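Local coordinates for protein Pre-mRNA-processing-splicing factor 8 (PDB 6MWY) that probably excises itself from the spliceosomal factor Prp8 by protein splicing, as an intein of the Hint family, joining the flanking host sequences, at residues A[49-54]-A[203-208]; A[94-99]-A[177-182]; A[109-114]-A[155-160]. All coordinates share one frame; numbering follows the deposited sequence.

In the fold
All three contacts lie in one compact, strand-rich chain. Along the sequence they are nested: contact 3 sits inside the loop closed by contact 2, which sits inside the loop closed by contact 1. Contacts 2 and 3 are part of the same antiparallel sheet, where strands 176-185 and 155-159 are neighbours, and their centres are about 10 Å apart. Contact 1, with its centre about 17 Å from that of contact 2 and about 16 Å from that of contact 3, joins the chain's beginning to its end, which is consistent with the need of an intein to hold its two splice junctions close together. Glu99 bonds to Arg205 and His206, and Tyr208 to Ser160, so the two regions meet directly.

Contact 1 (A[49-54]-A[203-208]); sequences TRLLRA and YLRHDY
Arg50 lays its guanidinium flat over one face of the His206 ring, the centres 3.5 Å apart and the planes only 16° from parallel. The long arginine side chain is bent at its second and third torsions, which folds the planar end back over the imidazole; a flat cation and a flat ring suit each other in this role. Nearby, Leu52 sends its CD1 methyl straight onto the middle of the Tyr208 ring, 3.7 Å from the centroid and 10° off the ring normal, a CH-pi contact. A compact branched leucine can offer such a methyl while its CD2 packs on the CA of His206. Leu51 turns CD1 to Tyr203 CE2 at 3.9 Å.

Beneath the side chains, a single bridge pairs Leu51 with Arg205. Leu52 N donates to Leu204 O at 3.1 Å, and His206 N to Arg50 O at 2.8 Å. This places a short strand near the start of the chain beside the segment that follows strand 202-204 near its end, in keeping with the horseshoe-like, strand-rich fold of Hint domains. At the bridged Arg205 the chain enters a type I turn that runs to Tyr208, closed by Tyr208 N to Arg205 O at 2.8 Å, and the turn carries the tyrosine ring round to Leu52.

Further out, carboxylates and backbone carbonyls hold the polar ends. Arg205 NE donates a nearly straight hydrogen bond to Asp207 OD1 at 2.8 Å, part of a salt bridge, while NH1 bonds to the Asp100 carbonyl and NH2 also to that of Glu99. Glu58 forms a salt bridge with Arg50 NE, and Glu99 OE1 accepts a hydrogen bond from His206 NE2, so each member of the stack is also held from outside by a carboxylate.

Contact 2 (A[94-99]-A[177-182]); sequences KADELE and LLHIMS
Lys94 meets both Met181 and Ser182 at a classic beta bulge, its carbonyl oxygen taking hydrogen bonds from Met181 N at 3.0 Å and Ser182 N at 2.9 Å, both in the carbonyl plane. Lys94 N completes the exchange by donating to Ser182 O at 2.8 Å, from well above the plane of that carbonyl. One residue further on, Ala95 faces Ile180 as a non-hydrogen-bonded pair, and the small alanine suits this buried place close to the neighbouring backbone. Lys94 and Ser182 bring their CB atoms to 3.7 Å on the other face, after which the lysine chain runs outward to a weak, long ion pair with Asp100.

Met181, modelled as selenomethionine, uses its flexible side chain to reach across: it bends at its third torsion (-51°), laying SE 3.6 Å from Asp96 CB and CE beside Asp96 CA. Asp96 holds CG between its backbone N and carbonyl carbon (chi1 46°), which turns the carboxylate toward strand 177-182. Beyond the end of the strand at Ala95, where the chain has turned away, Leu98 crosses Leu178 at about a right angle, their CD1 methyls 3.6 Å apart; Leu98 also packs on Arg205 and Asp207. A bulge of this kind accentuates the twist of an antiparallel pair, here between strands 91-95 and 176-185 of the large Hint-fold sheet.

Contact 3 (A[109-114]-A[155-160]); sequences LSLYKE and YRLFRS
Tyr112 and Arg156 form the hydrogen-bonded pair that joins strands 109-113 and 155-159, neighbours in the large antiparallel sheet of this Hint-type fold. Tyr112 N donates to Arg156 O and Arg156 N to Tyr112 O, each at 2.7 Å and each in the plane of the accepting carbonyl. The strands diverge strongly from straight antiparallel, their directions making an angle of 127°, and the ladder is correspondingly short.

Among the aromatic contacts, Tyr112 turns the edge of its ring to the face of Phe158 in a T-shaped pair, with centroids 4.8 Å apart and planes at 74°. Atom CE2 of the tyrosine does the touching. Phe158 places CG between its backbone N and carbonyl carbon (chi1 72°), which swings the ring across; its broad face is large enough to take the tyrosine edge. Leu177, from the next strand, packs beside Tyr112.

Apolar contact covers the other face of the pair. Leu111 divides its two methyls, CD1 lying 3.8 Å from Tyr155 CD2 and CD2 lying 3.5 Å from Leu157 CD2, so the branched leucine touches two partners at once, one with each methyl. Phe144 meets the Tyr155 ring edge to face from the helix 141-146.

Charged groups gather toward the Glu114 end of the pair. Glu114 OE2 and Arg156 NH1 make a salt bridge, although the very short separation in the model is doubtful, and the carboxylate and guanidinium planes are nearly perpendicular. Arg156 NH2 donates to Tyr155 O at 2.9 Å from above the plane of that carbonyl, and to Gln153 O; the two carbonyls steady the guanidinium. Lys113, extended throughout, runs alongside Tyr155, its CG over one face of the ring near the rim; the Tyr155 hydroxyl bonds to Glu151, and Lys113 CD comes 3.6 Å from Tyr155 OH.

Contact 1 (A[49-54]-A[203-208])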
loop_
_atom_site.group_PDB
_atom_site.type_symbol
_atom_site.label_atom_id
_atom_site.label_comp_id
_atom_site.label_asym_id
_atom_site.label_seq_id
_atom_site.Cartn_x
_atom_site.Cartn_y
_atom_site.Cartn_z
ATOM N N THR A 49 3.891 -8.468 -5.178
ATOM C CA THR A 49 2.665 -7.688 -5.092
ATOM C C THR A 49 2.220 -7.265 -6.486
ATOM O O THR A 49 3.019 -6.756 -7.276
ATOM C CB THR A 49 2.890 -6.460 -4.213
ATOM O OG1 THR A 49 3.474 -6.866 -2.970
ATOM C CG2 THR A 49 1.576 -5.741 -3.944
ATOM N N ARG A 50 0.946 -7.480 -6.789
ATOM C CA ARG A 50 0.402 -7.187 -8.108
ATOM C C ARG A 50 -0.334 -5.853 -8.057
ATOM O O ARG A 50 -1.217 -5.655 -7.216
ATOM C CB ARG A 50 -0.518 -8.319 -8.570
ATOM C CG ARG A 50 0.195 -9.657 -8.783
ATOM C CD ARG A 50 -0.575 -10.814 -8.159
ATOM N NE ARG A 50 -1.994 -10.770 -8.495
ATOM C CZ ARG A 50 -2.955 -11.264 -7.723
ATOM N NH1 ARG A 50 -2.648 -11.838 -6.567
ATOM N NH2 ARG A 50 -4.222 -11.181 -8.103
ATOM N N LEU A 51 0.052 -4.936 -8.940
ATOM C CA LEU A 51 -0.582 -3.635 -9.093
ATOM C C LEU A 51 -1.357 -3.601 -10.403
ATOM O O LEU A 51 -1.182 -4.452 -11.278
ATOM C CB LEU A 51 0.461 -2.513 -9.065
ATOM C CG LEU A 51 1.512 -2.624 -7.958
ATOM C CD1 LEU A 51 2.564 -1.536 -8.097
ATOM C CD2 LEU A 51 0.850 -2.571 -6.593
ATOM N N LEU A 52 -2.214 -2.593 -10.533
ATOM C CA LEU A 52 -3.027 -2.404 -11.727
ATOM C C LEU A 52 -2.348 -1.408 -12.657
ATOM O O LEU A 52 -1.962 -0.317 -12.229
ATOM C CB LEU A 52 -4.429 -1.910 -11.362
ATOM C CG LEU A 52 -5.339 -2.883 -10.616
ATOM C CD1 LEU A 52 -6.694 -2.250 -10.353
ATOM C CD2 LEU A 52 -5.498 -4.163 -11.410
ATOM N N ARG A 53 -2.198 -1.787 -13.924
ATOM C CA ARG A 53 -1.702 -0.840 -14.906
ATOM C C ARG A 53 -2.800 0.161 -15.261
ATOM O O ARG A 53 -3.936 0.076 -14.784
ATOM C CB ARG A 53 -1.211 -1.560 -16.160
ATOM C CG ARG A 53 -0.251 -2.705 -15.889
ATOM C CD ARG A 53 0.109 -3.427 -17.178
ATOM N NE ARG A 53 1.398 -3.003 -17.715
ATOM C CZ ARG A 53 2.467 -3.789 -17.789
ATOM N NH1 ARG A 53 2.394 -5.046 -17.371
ATOM N NH2 ARG A 53 3.604 -3.324 -18.291
ATOM N N ALA A 54 -2.451 1.121 -16.119
ATOM C CA ALA A 54 -3.422 2.137 -16.513
ATOM C C ALA A 54 -4.586 1.535 -17.289
ATOM O O ALA A 54 -5.694 2.087 -17.274
ATOM C CB ALA A 54 -2.739 3.228 -17.337
ATOM N N TYR A 203 -1.999 4.979 -5.984
ATOM C CA TYR A 203 -2.184 3.992 -7.034
ATOM C C TYR A 203 -3.000 2.838 -6.471
ATOM O O TYR A 203 -3.416 2.855 -5.309
ATOM C CB TYR A 203 -0.841 3.519 -7.613
ATOM C CG TYR A 203 0.170 3.010 -6.604
ATOM C CD1 TYR A 203 0.856 3.884 -5.769
ATOM C CD2 TYR A 203 0.459 1.655 -6.511
ATOM C CE1 TYR A 203 1.787 3.417 -4.851
ATOM C CE2 TYR A 203 1.385 1.179 -5.602
ATOM C CZ TYR A 203 2.047 2.062 -4.776
ATOM O OH TYR A 203 2.970 1.578 -3.874
ATOM N N LEU A 204 -3.242 1.835 -7.308
ATOM C CA LEU A 204 -4.159 0.759 -6.971
ATOM C C LEU A 204 -3.466 -0.593 -7.039
ATOM O O LEU A 204 -2.746 -0.891 -7.998
ATOM C CB LEU A 204 -5.372 0.763 -7.905
ATOM C CG LEU A 204 -6.323 1.955 -7.786
ATOM C CD1 LEU A 204 -7.565 1.732 -8.632
ATOM C CD2 LEU A 204 -6.701 2.189 -6.332
ATOM N N ARG A 205 -3.689 -1.408 -6.011
ATOM C CA ARG A 205 -3.296 -2.806 -6.043
ATOM C C ARG A 205 -4.266 -3.592 -6.927
ATOM O O ARG A 205 -5.285 -3.071 -7.386
ATOM C CB ARG A 205 -3.248 -3.377 -4.624
ATOM C CG ARG A 205 -2.340 -4.589 -4.466
ATOM C CD ARG A 205 -2.149 -4.999 -3.014
ATOM N NE ARG A 205 -3.404 -5.340 -2.348
ATOM C CZ ARG A 205 -3.478 -5.962 -1.175
ATOM N NH1 ARG A 205 -2.370 -6.322 -0.542
ATOM N NH2 ARG A 205 -4.659 -6.230 -0.636
ATOM N N HIS A 206 -3.935 -4.864 -7.175
ATOM C CA HIS A 206 -4.773 -5.690 -8.038
ATOM C C HIS A 206 -6.191 -5.799 -7.491
ATOM O O HIS A 206 -7.155 -5.873 -8.262
ATOM C CB HIS A 206 -4.150 -7.077 -8.204
ATOM C CG HIS A 206 -4.172 -7.906 -6.956
ATOM N ND1 HIS A 206 -5.272 -8.641 -6.572
ATOM C CD2 HIS A 206 -3.229 -8.111 -6.006
ATOM C CE1 HIS A 206 -5.006 -9.267 -5.438
ATOM N NE2 HIS A 206 -3.774 -8.962 -5.075
ATOM N N ASP A 207 -6.341 -5.807 -6.167
ATOM C CA ASP A 207 -7.649 -5.837 -5.529
ATOM C C ASP A 207 -8.221 -4.443 -5.296
ATOM O O ASP A 207 -9.136 -4.288 -4.480
ATOM C CB ASP A 207 -7.570 -6.603 -4.207
ATOM C CG ASP A 207 -6.499 -6.064 -3.280
ATOM O OD1 ASP A 207 -5.852 -5.055 -3.627
ATOM O OD2 ASP A 207 -6.297 -6.664 -2.204
ATOM N N TYR A 208 -7.692 -3.433 -5.988
ATOM C CA TYR A 208 -8.129 -2.042 -5.901
ATOM C C TYR A 208 -7.846 -1.412 -4.544
ATOM O O TYR A 208 -8.422 -0.369 -4.217
ATOM C CB TYR A 208 -9.614 -1.895 -6.252
ATOM C CG TYR A 208 -9.887 -2.010 -7.731
ATOM C CD1 TYR A 208 -9.992 -3.251 -8.344
ATOM C CD2 TYR A 208 -10.024 -0.875 -8.518
ATOM C CE1 TYR A 208 -10.233 -3.357 -9.702
ATOM C CE2 TYR A 208 -10.265 -0.970 -9.874
ATOM C CZ TYR A 208 -10.368 -2.212 -10.461
ATOM O OH TYR A 208 -10.609 -2.307 -11.813
#

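Contact 2 (A[94-99]-A[177-182])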
loop_
_atom_site.group_PDB
_atom_site.type_symbol
_atom_site.label_atom_id
_atom_site.label_comp_id
_atom_site.label_asym_id
_atom_site.label_seq_id
_atom_site.Cartn_x
_atom_site.Cartn_y
_atom_site.Cartn_z
ATOM N N LYS A 94 -2.027 -7.781 8.184
ATOM C CA LYS A 94 -3.134 -8.709 7.995
ATOM C C LYS A 94 -4.443 -7.940 8.121
ATOM O O LYS A 94 -4.808 -7.495 9.217
ATOM C CB LYS A 94 -3.081 -9.839 9.020
ATOM C CG LYS A 94 -2.261 -11.037 8.601
ATOM C CD LYS A 94 -2.547 -12.213 9.521
ATOM C CE LYS A 94 -1.975 -13.507 8.970
ATOM N NZ LYS A 94 -0.492 -13.462 8.902
ATOM N N ALA A 95 -5.135 -7.784 6.999
ATOM C CA ALA A 95 -6.503 -7.295 6.958
ATOM C C ALA A 95 -7.449 -8.455 6.676
ATOM O O ALA A 95 -7.041 -9.523 6.213
ATOM C CB ALA A 95 -6.662 -6.208 5.891
ATOM N N ASP A 96 -8.726 -8.238 6.971
ATOM C CA ASP A 96 -9.718 -9.276 6.739
ATOM C C ASP A 96 -10.052 -9.376 5.252
ATOM O O ASP A 96 -9.885 -8.425 4.484
ATOM C CB ASP A 96 -10.980 -9.006 7.559
ATOM C CG ASP A 96 -11.433 -7.563 7.476
ATOM O OD1 ASP A 96 -10.720 -6.749 6.851
ATOM O OD2 ASP A 96 -12.502 -7.243 8.036
ATOM N N GLU A 97 -10.510 -10.567 4.854
ATOM C CA GLU A 97 -10.870 -10.885 3.474
ATOM C C GLU A 97 -9.693 -10.740 2.514
ATOM O O GLU A 97 -9.289 -11.713 1.868
ATOM C CB GLU A 97 -12.033 -10.009 2.998
ATOM C CG GLU A 97 -13.309 -10.162 3.804
ATOM C CD GLU A 97 -13.706 -8.877 4.499
ATOM O OE1 GLU A 97 -12.820 -8.025 4.716
ATOM O OE2 GLU A 97 -14.902 -8.714 4.818
ATOM N N LEU A 98 -9.139 -9.534 2.414
ATOM C CA LEU A 98 -8.149 -9.237 1.389
ATOM C C LEU A 98 -6.782 -9.828 1.722
ATOM O O LEU A 98 -6.469 -10.136 2.877
ATOM C CB LEU A 98 -8.018 -7.728 1.197
ATOM C CG LEU A 98 -9.021 -7.097 0.232
ATOM C CD1 LEU A 98 -8.578 -5.685 -0.109
ATOM C CD2 LEU A 98 -9.197 -7.947 -1.028
ATOM N N GLU A 99 -5.967 -9.983 0.679
ATOM C CA GLU A 99 -4.607 -10.482 0.832
ATOM C C GLU A 99 -3.782 -9.506 1.662
ATOM O O GLU A 99 -4.009 -8.293 1.626
ATOM C CB GLU A 99 -3.976 -10.687 -0.550
ATOM C CG GLU A 99 -2.493 -11.003 -0.563
ATOM C CD GLU A 99 -1.890 -10.844 -1.946
ATOM O OE1 GLU A 99 -2.638 -10.486 -2.882
ATOM O OE2 GLU A 99 -0.671 -11.070 -2.099
ATOM N N LEU A 177 -14.532 0.114 3.278
ATOM C CA LEU A 177 -13.590 0.171 4.388
ATOM C C LEU A 177 -13.216 -1.240 4.823
ATOM O O LEU A 177 -14.032 -2.163 4.744
ATOM C CB LEU A 177 -14.168 0.952 5.574
ATOM C CG LEU A 177 -14.152 2.479 5.480
ATOM C CD1 LEU A 177 -12.800 2.963 4.972
ATOM C CD2 LEU A 177 -15.285 2.991 4.605
ATOM N N LEU A 178 -11.976 -1.398 5.283
ATOM C CA LEU A 178 -11.419 -2.688 5.666
ATOM C C LEU A 178 -10.671 -2.521 6.978
ATOM O O LEU A 178 -9.841 -1.616 7.107
ATOM C CB LEU A 178 -10.468 -3.217 4.587
ATOM C CG LEU A 178 -10.993 -3.196 3.152
ATOM C CD1 LEU A 178 -9.847 -3.159 2.154
ATOM C CD2 LEU A 178 -11.886 -4.398 2.906
ATOM N N HIS A 179 -10.952 -3.388 7.945
ATOM C CA HIS A 179 -10.319 -3.280 9.252
ATOM C C HIS A 179 -8.923 -3.885 9.225
ATOM O O HIS A 179 -8.717 -4.984 8.698
ATOM C CB HIS A 179 -11.165 -3.967 10.323
ATOM C CG HIS A 179 -12.471 -3.287 10.589
ATOM N ND1 HIS A 179 -13.567 -3.439 9.768
ATOM C CD2 HIS A 179 -12.855 -2.446 11.579
ATOM C CE1 HIS A 179 -14.572 -2.722 10.242
ATOM N NE2 HIS A 179 -14.166 -2.110 11.340
ATOM N N ILE A 180 -7.964 -3.155 9.789
ATOM C CA ILE A 180 -6.620 -3.677 10.010
ATOM C C ILE A 180 -6.652 -4.532 11.272
ATOM O O ILE A 180 -6.908 -4.026 12.370
ATOM C CB ILE A 180 -5.595 -2.541 10.132
ATOM C CG1 ILE A 180 -5.584 -1.691 8.862
ATOM C CG2 ILE A 180 -4.208 -3.096 10.432
ATOM C CD1 ILE A 180 -4.702 -0.461 8.959
HETATM N N MSE A 181 -6.403 -5.827 11.119
HETATM C CA MSE A 181 -6.530 -6.759 12.237
HETATM C C MSE A 181 -5.183 -7.120 12.853
HETATM O O MSE A 181 -5.110 -7.428 14.041
HETATM C CB MSE A 181 -7.253 -8.029 11.785
HETATM C CG MSE A 181 -8.628 -7.785 11.193
HETATM SE SE MSE A 181 -9.613 -9.438 10.885
HETATM C CE MSE A 181 -8.257 -10.428 9.888
ATOM N N SER A 182 -4.119 -7.086 12.053
ATOM C CA SER A 182 -2.801 -7.404 12.582
ATOM C C SER A 182 -1.733 -6.683 11.775
ATOM O O SER A 182 -1.950 -6.307 10.622
ATOM C CB SER A 182 -2.546 -8.917 12.574
ATOM O OG SER A 182 -1.221 -9.215 12.983
#

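Contact 3 (A[109-114]-A[155-160])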
loop_
_atom_site.group_PDB
_atom_site.type_symbol
_atom_site.label_atom_id
_atom_site.label_comp_id
_atom_site.label_asym_id
_atom_site.label_seq_id
_atom_site.Cartn_x
_atom_site.Cartn_y
_atom_site.Cartn_z
ATOM N N LEU A 109 0.884 4.452 4.682
ATOM C CA LEU A 109 -0.449 3.890 4.551
ATOM C C LEU A 109 -1.459 5.020 4.427
ATOM O O LEU A 109 -1.427 5.980 5.210
ATOM C CB LEU A 109 -0.796 3.023 5.762
ATOM C CG LEU A 109 0.197 1.927 6.145
ATOM C CD1 LEU A 109 -0.141 1.360 7.516
ATOM C CD2 LEU A 109 0.194 0.836 5.093
ATOM N N SER A 110 -2.350 4.896 3.445
ATOM C CA SER A 110 -3.495 5.786 3.275
ATOM C C SER A 110 -4.695 5.113 3.930
ATOM O O SER A 110 -5.257 4.158 3.384
ATOM C CB SER A 110 -3.738 6.057 1.795
ATOM O OG SER A 110 -2.652 6.767 1.226
ATOM N N LEU A 111 -5.088 5.603 5.105
ATOM C CA LEU A 111 -6.099 4.971 5.938
ATOM C C LEU A 111 -7.241 5.944 6.222
ATOM O O LEU A 111 -7.152 7.149 5.962
ATOM C CB LEU A 111 -5.487 4.480 7.254
ATOM C CG LEU A 111 -4.201 3.654 7.215
ATOM C CD1 LEU A 111 -3.765 3.293 8.624
ATOM C CD2 LEU A 111 -4.391 2.402 6.383
ATOM N N TYR A 112 -8.324 5.398 6.774
ATOM C CA TYR A 112 -9.438 6.183 7.278
ATOM C C TYR A 112 -9.530 5.995 8.783
ATOM O O TYR A 112 -9.304 4.896 9.294
ATOM C CB TYR A 112 -10.755 5.781 6.620
ATOM C CG TYR A 112 -11.042 6.522 5.340
ATOM C CD1 TYR A 112 -11.505 7.829 5.365
ATOM C CD2 TYR A 112 -10.852 5.916 4.106
ATOM C CE1 TYR A 112 -11.771 8.515 4.197
ATOM C CE2 TYR A 112 -11.115 6.592 2.931
ATOM C CZ TYR A 112 -11.574 7.891 2.984
ATOM O OH TYR A 112 -11.837 8.569 1.817
ATOM N N LYS A 113 -9.872 7.067 9.487
ATOM C CA LYS A 113 -9.914 7.069 10.940
ATOM C C LYS A 113 -11.305 7.473 11.410
ATOM O O LYS A 113 -11.953 8.332 10.801
ATOM C CB LYS A 113 -8.852 8.014 11.512
ATOM C CG LYS A 113 -8.824 8.106 13.030
ATOM C CD LYS A 113 -7.567 8.820 13.510
ATOM C CE LYS A 113 -7.609 9.105 15.006
ATOM N NZ LYS A 113 -6.456 9.953 15.431
ATOM N N GLU A 114 -11.760 6.847 12.496
ATOM C CA GLU A 114 -13.114 7.060 12.994
ATOM C C GLU A 114 -13.302 8.470 13.539
ATOM O O GLU A 114 -12.356 9.264 13.575
ATOM C CB GLU A 114 -13.443 6.042 14.086
ATOM C CG GLU A 114 -13.364 4.587 13.652
ATOM C CD GLU A 114 -13.500 3.640 14.827
ATOM O OE1 GLU A 114 -13.314 4.101 15.972
ATOM O OE2 GLU A 114 -13.796 2.446 14.614
ATOM N N TYR A 155 -8.570 2.646 12.688
ATOM C CA TYR A 155 -8.085 2.892 11.340
ATOM C C TYR A 155 -8.624 1.849 10.372
ATOM O O TYR A 155 -8.932 0.717 10.753
ATOM C CB TYR A 155 -6.558 2.898 11.304
ATOM C CG TYR A 155 -5.946 4.077 12.022
ATOM C CD1 TYR A 155 -5.716 4.035 13.388
ATOM C CD2 TYR A 155 -5.608 5.235 11.335
ATOM C CE1 TYR A 155 -5.163 5.111 14.051
ATOM C CE2 TYR A 155 -5.053 6.316 11.988
ATOM C CZ TYR A 155 -4.833 6.248 13.347
ATOM O OH TYR A 155 -4.281 7.324 14.004
ATOM N N ARG A 156 -8.742 2.248 9.109
ATOM C CA ARG A 156 -9.254 1.369 8.069
ATOM C C ARG A 156 -8.425 1.550 6.810
ATOM O O ARG A 156 -8.158 2.682 6.401
ATOM C CB ARG A 156 -10.727 1.664 7.750
ATOM C CG ARG A 156 -11.643 1.803 8.948
ATOM C CD ARG A 156 -12.136 0.464 9.454
ATOM N NE ARG A 156 -13.093 0.661 10.535
ATOM C CZ ARG A 156 -12.753 0.821 11.809
ATOM N NH1 ARG A 156 -13.691 1.007 12.727
ATOM N NH2 ARG A 156 -11.476 0.792 12.166
ATOM N N LEU A 157 -8.016 0.437 6.208
ATOM C CA LEU A 157 -7.608 0.480 4.815
ATOM C C LEU A 157 -8.851 0.667 3.948
ATOM O O LEU A 157 -9.982 0.469 4.396
ATOM C CB LEU A 157 -6.862 -0.802 4.430
ATOM C CG LEU A 157 -5.477 -1.050 5.043
ATOM C CD1 LEU A 157 -5.200 -2.541 5.188
ATOM C CD2 LEU A 157 -4.386 -0.397 4.206
ATOM N N PHE A 158 -8.647 1.066 2.696
ATOM C CA PHE A 158 -9.803 1.298 1.844
ATOM C C PHE A 158 -9.447 1.021 0.392
ATOM O O PHE A 158 -8.284 1.080 -0.012
ATOM C CB PHE A 158 -10.355 2.723 2.019
ATOM C CG PHE A 158 -9.489 3.797 1.424
ATOM C CD1 PHE A 158 -8.334 4.215 2.065
ATOM C CD2 PHE A 158 -9.846 4.406 0.234
ATOM C CE1 PHE A 158 -7.544 5.210 1.518
ATOM C CE2 PHE A 158 -9.063 5.400 -0.316
ATOM C CZ PHE A 158 -7.910 5.803 0.326
ATOM N N ARG A 159 -10.479 0.703 -0.384
ATOM C CA ARG A 159 -10.347 0.402 -1.799
ATOM C C ARG A 159 -11.301 1.283 -2.592
ATOM O O ARG A 159 -12.255 1.848 -2.052
ATOM C CB ARG A 159 -10.644 -1.073 -2.088
ATOM C CG ARG A 159 -12.017 -1.503 -1.627
ATOM C CD ARG A 159 -12.622 -2.528 -2.562
ATOM N NE ARG A 159 -11.930 -3.809 -2.500
ATOM C CZ ARG A 159 -12.214 -4.764 -1.622
ATOM N NH1 ARG A 159 -13.174 -4.582 -0.726
ATOM N NH2 ARG A 159 -11.538 -5.901 -1.640
ATOM N N SER A 160 -11.033 1.389 -3.888
ATOM C CA SER A 160 -11.855 2.176 -4.795
ATOM C C SER A 160 -12.741 1.244 -5.612
ATOM O O SER A 160 -12.257 0.268 -6.194
ATOM C CB SER A 160 -10.984 3.028 -5.720
ATOM O OG SER A 160 -11.782 3.887 -6.515
#